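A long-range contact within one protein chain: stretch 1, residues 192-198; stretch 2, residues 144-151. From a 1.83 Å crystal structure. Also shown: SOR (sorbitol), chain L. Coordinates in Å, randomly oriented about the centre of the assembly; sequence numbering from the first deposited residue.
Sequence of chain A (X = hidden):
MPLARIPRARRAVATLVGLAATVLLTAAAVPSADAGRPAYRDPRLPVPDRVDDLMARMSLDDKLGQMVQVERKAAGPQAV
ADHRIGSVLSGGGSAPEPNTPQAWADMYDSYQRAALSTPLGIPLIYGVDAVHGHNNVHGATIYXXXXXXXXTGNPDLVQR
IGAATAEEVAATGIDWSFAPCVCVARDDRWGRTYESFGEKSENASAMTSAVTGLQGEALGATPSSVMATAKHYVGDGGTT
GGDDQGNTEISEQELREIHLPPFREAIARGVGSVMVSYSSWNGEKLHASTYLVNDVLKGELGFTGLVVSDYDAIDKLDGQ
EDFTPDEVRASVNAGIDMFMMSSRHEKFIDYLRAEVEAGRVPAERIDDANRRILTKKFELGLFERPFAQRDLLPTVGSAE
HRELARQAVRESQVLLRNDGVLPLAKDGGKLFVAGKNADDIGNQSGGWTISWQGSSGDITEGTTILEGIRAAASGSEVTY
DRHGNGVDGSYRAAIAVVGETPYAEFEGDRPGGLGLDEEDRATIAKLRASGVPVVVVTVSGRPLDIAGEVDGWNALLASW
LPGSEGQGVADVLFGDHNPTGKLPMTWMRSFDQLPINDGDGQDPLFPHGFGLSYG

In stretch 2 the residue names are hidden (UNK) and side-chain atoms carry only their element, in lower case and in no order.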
# COMPACT_ATOMS: atom_id res chain seq x y z
N ARG A 192 -2.16 1.36 -10.04
CA ARG A 192 -1.97 1.62 -8.62
C ARG A 192 -2.81 2.79 -8.13
O ARG A 192 -2.55 3.32 -7.04
CB ARG A 192 -0.48 1.85 -8.31
CG ARG A 192 0.43 0.88 -9.05
CD ARG A 192 1.84 0.88 -8.46
NE ARG A 192 1.89 0.22 -7.16
CZ ARG A 192 3.02 -0.18 -6.57
NH1 ARG A 192 4.18 0.01 -7.19
NH2 ARG A 192 2.99 -0.78 -5.39
N THR A 193 -3.81 3.21 -8.91
CA THR A 193 -4.69 4.28 -8.47
C THR A 193 -5.26 3.99 -7.08
O THR A 193 -5.42 4.90 -6.26
CB THR A 193 -5.81 4.49 -9.49
OG1 THR A 193 -5.24 4.92 -10.73
CG2 THR A 193 -6.82 5.54 -9.00
N TYR A 194 -5.57 2.72 -6.79
CA TYR A 194 -6.18 2.40 -5.51
C TYR A 194 -5.19 2.51 -4.36
O TYR A 194 -5.61 2.60 -3.20
CB TYR A 194 -6.80 1.00 -5.52
CG TYR A 194 -5.84 -0.19 -5.55
CD1 TYR A 194 -5.23 -0.67 -4.38
CD2 TYR A 194 -5.59 -0.85 -6.73
CE1 TYR A 194 -4.38 -1.78 -4.42
CE2 TYR A 194 -4.75 -1.94 -6.78
CZ TYR A 194 -4.15 -2.41 -5.62
OH TYR A 194 -3.33 -3.50 -5.70
N GLU A 195 -3.89 2.50 -4.65
CA GLU A 195 -2.92 2.70 -3.58
C GLU A 195 -2.71 4.17 -3.25
O GLU A 195 -1.93 4.48 -2.35
CB GLU A 195 -1.59 2.06 -3.98
CG GLU A 195 -1.75 0.59 -4.33
CD GLU A 195 -0.42 -0.14 -4.34
OE1 GLU A 195 0.24 -0.16 -3.29
OE2 GLU A 195 -0.06 -0.68 -5.40
N SER A 196 -3.40 5.07 -3.95
CA SER A 196 -3.27 6.50 -3.72
C SER A 196 -4.41 7.01 -2.85
O SER A 196 -5.57 6.64 -3.06
CB SER A 196 -3.25 7.25 -5.06
OG SER A 196 -3.31 8.66 -4.91
N PHE A 197 -4.08 7.88 -1.90
CA PHE A 197 -5.12 8.51 -1.10
C PHE A 197 -5.97 9.50 -1.89
O PHE A 197 -7.05 9.88 -1.43
CB PHE A 197 -4.50 9.22 0.09
CG PHE A 197 -3.92 8.30 1.11
CD1 PHE A 197 -4.75 7.52 1.91
CD2 PHE A 197 -2.54 8.23 1.30
CE1 PHE A 197 -4.21 6.67 2.89
CE2 PHE A 197 -2.00 7.40 2.27
CZ PHE A 197 -2.84 6.61 3.06
N GLY A 198 -5.51 9.95 -3.05
CA GLY A 198 -6.35 10.85 -3.82
C GLY A 198 -5.54 11.59 -4.86
O GLY A 198 -4.31 11.53 -4.89
N UNK A 144 -9.32 -1.16 4.35
CA UNK A 144 -9.58 -0.60 3.01
C UNK A 144 -8.28 -0.11 2.38
O UNK A 144 -7.38 0.39 3.07
c UNK A 144 -10.54 0.56 3.30
c UNK A 144 -10.19 -0.56 5.38
c UNK A 144 -11.26 0.15 4.56
N UNK A 145 -8.18 -0.27 1.07
CA UNK A 145 -7.04 0.31 0.38
C UNK A 145 -7.09 1.84 0.46
O UNK A 145 -8.12 2.45 0.81
c UNK A 145 -4.49 -2.81 -1.20
n UNK A 145 -4.89 -1.59 -0.91
n UNK A 145 -5.52 -3.48 -1.71
c UNK A 145 -6.98 -0.16 -1.07
c UNK A 145 -6.22 -1.44 -1.26
c UNK A 145 -6.61 -2.64 -1.76
N UNK A 146 -5.96 2.45 0.12
CA UNK A 146 -5.75 3.88 0.35
C UNK A 146 -6.84 4.75 -0.29
O UNK A 146 -7.24 5.77 0.29
o UNK A 146 -3.53 3.50 1.92
c UNK A 146 -3.26 3.92 0.80
n UNK A 146 -2.01 4.10 0.38
c UNK A 146 -4.37 4.30 -0.16
N UNK A 147 -7.31 4.41 -1.49
CA UNK A 147 -8.26 5.30 -2.16
C UNK A 147 -9.52 5.46 -1.31
O UNK A 147 -9.99 6.58 -1.09
c UNK A 147 -9.76 5.46 -5.77
c UNK A 147 -8.57 4.81 -3.59
c UNK A 147 -9.17 3.39 -3.61
c UNK A 147 -9.52 5.78 -4.30
N UNK A 148 -10.03 4.35 -0.75
CA UNK A 148 -11.17 4.45 0.16
C UNK A 148 -10.83 5.19 1.44
O UNK A 148 -11.63 5.97 1.95
N UNK A 149 -9.62 4.96 1.97
CA UNK A 149 -9.17 5.73 3.13
C UNK A 149 -9.15 7.23 2.82
O UNK A 149 -9.53 8.05 3.66
c UNK A 149 -7.80 5.25 3.59
c UNK A 149 -7.77 3.79 4.08
c UNK A 149 -8.92 3.47 5.08
c UNK A 149 -6.39 3.42 4.70
N UNK A 150 -8.70 7.60 1.62
CA UNK A 150 -8.75 9.01 1.24
C UNK A 150 -10.18 9.53 1.19
O UNK A 150 -10.45 10.66 1.59
N UNK A 151 -11.10 8.69 0.73
CA UNK A 151 -12.52 9.05 0.69
C UNK A 151 -13.08 9.31 2.08
O UNK A 151 -14.05 10.08 2.20
c UNK A 151 -13.32 7.96 -0.01
C1 SOR L . 6.32 -1.24 -4.22
C2 SOR L . 6.47 -2.51 -3.42
C3 SOR L . 7.23 -3.54 -4.25
C4 SOR L . 7.11 -4.94 -3.65
C5 SOR L . 7.35 -6.05 -4.68
C6 SOR L . 6.85 -7.36 -4.08
O1 SOR L . 5.21 -0.49 -3.77
O2 SOR L . 7.16 -2.24 -2.22
O3 SOR L . 8.58 -3.15 -4.29
O4 SOR L . 8.02 -5.08 -2.58
O5 SOR L . 6.69 -5.79 -5.91
O6 SOR L . 6.67 -8.33 -5.09

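Position 144 has three side-chain carbons that close a ring onto the backbone nitrogen and lie out of reach of stretch 1. This can only be Pro144; its phi of -54° lies in the range to which the ring restricts it.

Position 145 carries one carbon followed by a five-membered ring of three carbons and two nitrogens, whose face meets the edge of the Tyr194 ring with the planes at 57°. This is His145, at the N-cap position. CD1 of Tyr194 approaches CG of His145 to 3.4 Å. A flat aromatic ring suits this place because it offers that face.

Position 146 has two carbons, the second bearing one oxygen and one nitrogen. The nitrogen lies 2.8 Å from O of Glu195, and the first carbon sits over the face of the Phe197 ring. An amide one carbon from the backbone makes this Asn146. Its ND2 donates a hydrogen bond to that carbonyl, while its CB makes a CH-pi contact. The short side chain thus serves a backbone carbonyl and an aromatic ring together.

Position 147 has four carbons, forked at the first, with one arm two carbons long. The carbon of the shorter arm packs 3.9 Å from CB of Tyr194, an apolar match, and the backbone N donates a hydrogen bond to O of Tyr194 at 3.0 Å. The residue is Ile147, and the packing carbon is its CG2.

Position 148 has no side-chain atoms and is Gly148. A CB here would point away from stretch 1, so this contact does not itself require glycine.

Position 149 shows four carbons forked at the second. Its CB is the closest atom, 3.9 Å from CE1 of Phe197 at the ring's edge, and one terminal methyl carbon of the fork also comes within 4.3 Å of that CE1. This is Leu149, whose branched tip adds apolar packing there.

Position 150 is again bare, and here the absence matters: an ideal CB would fall 1.8 Å from O of Phe197, a clash. Instead, its CA approaches O of Phe197 to 3.3 Å in a nearly straight CA-H...O contact; that carbonyl has no conventional partner in the model. The residue is Gly150.

Position 151 has a single side-chain carbon that does not touch stretch 1: Ala151.

The contact sets the first turns of a helix against a short 3-10 segment and the loop after it. Two hydrogen bonds to the carbonyls of Tyr194 and Glu195 fix the helix start, aromatic and apolar packing surrounds them, and Gly150 lets the backbones close to 4.3 Å between its CA and CA of Phe197.

Stretch 2, residues 144-151: PHNIGLGA
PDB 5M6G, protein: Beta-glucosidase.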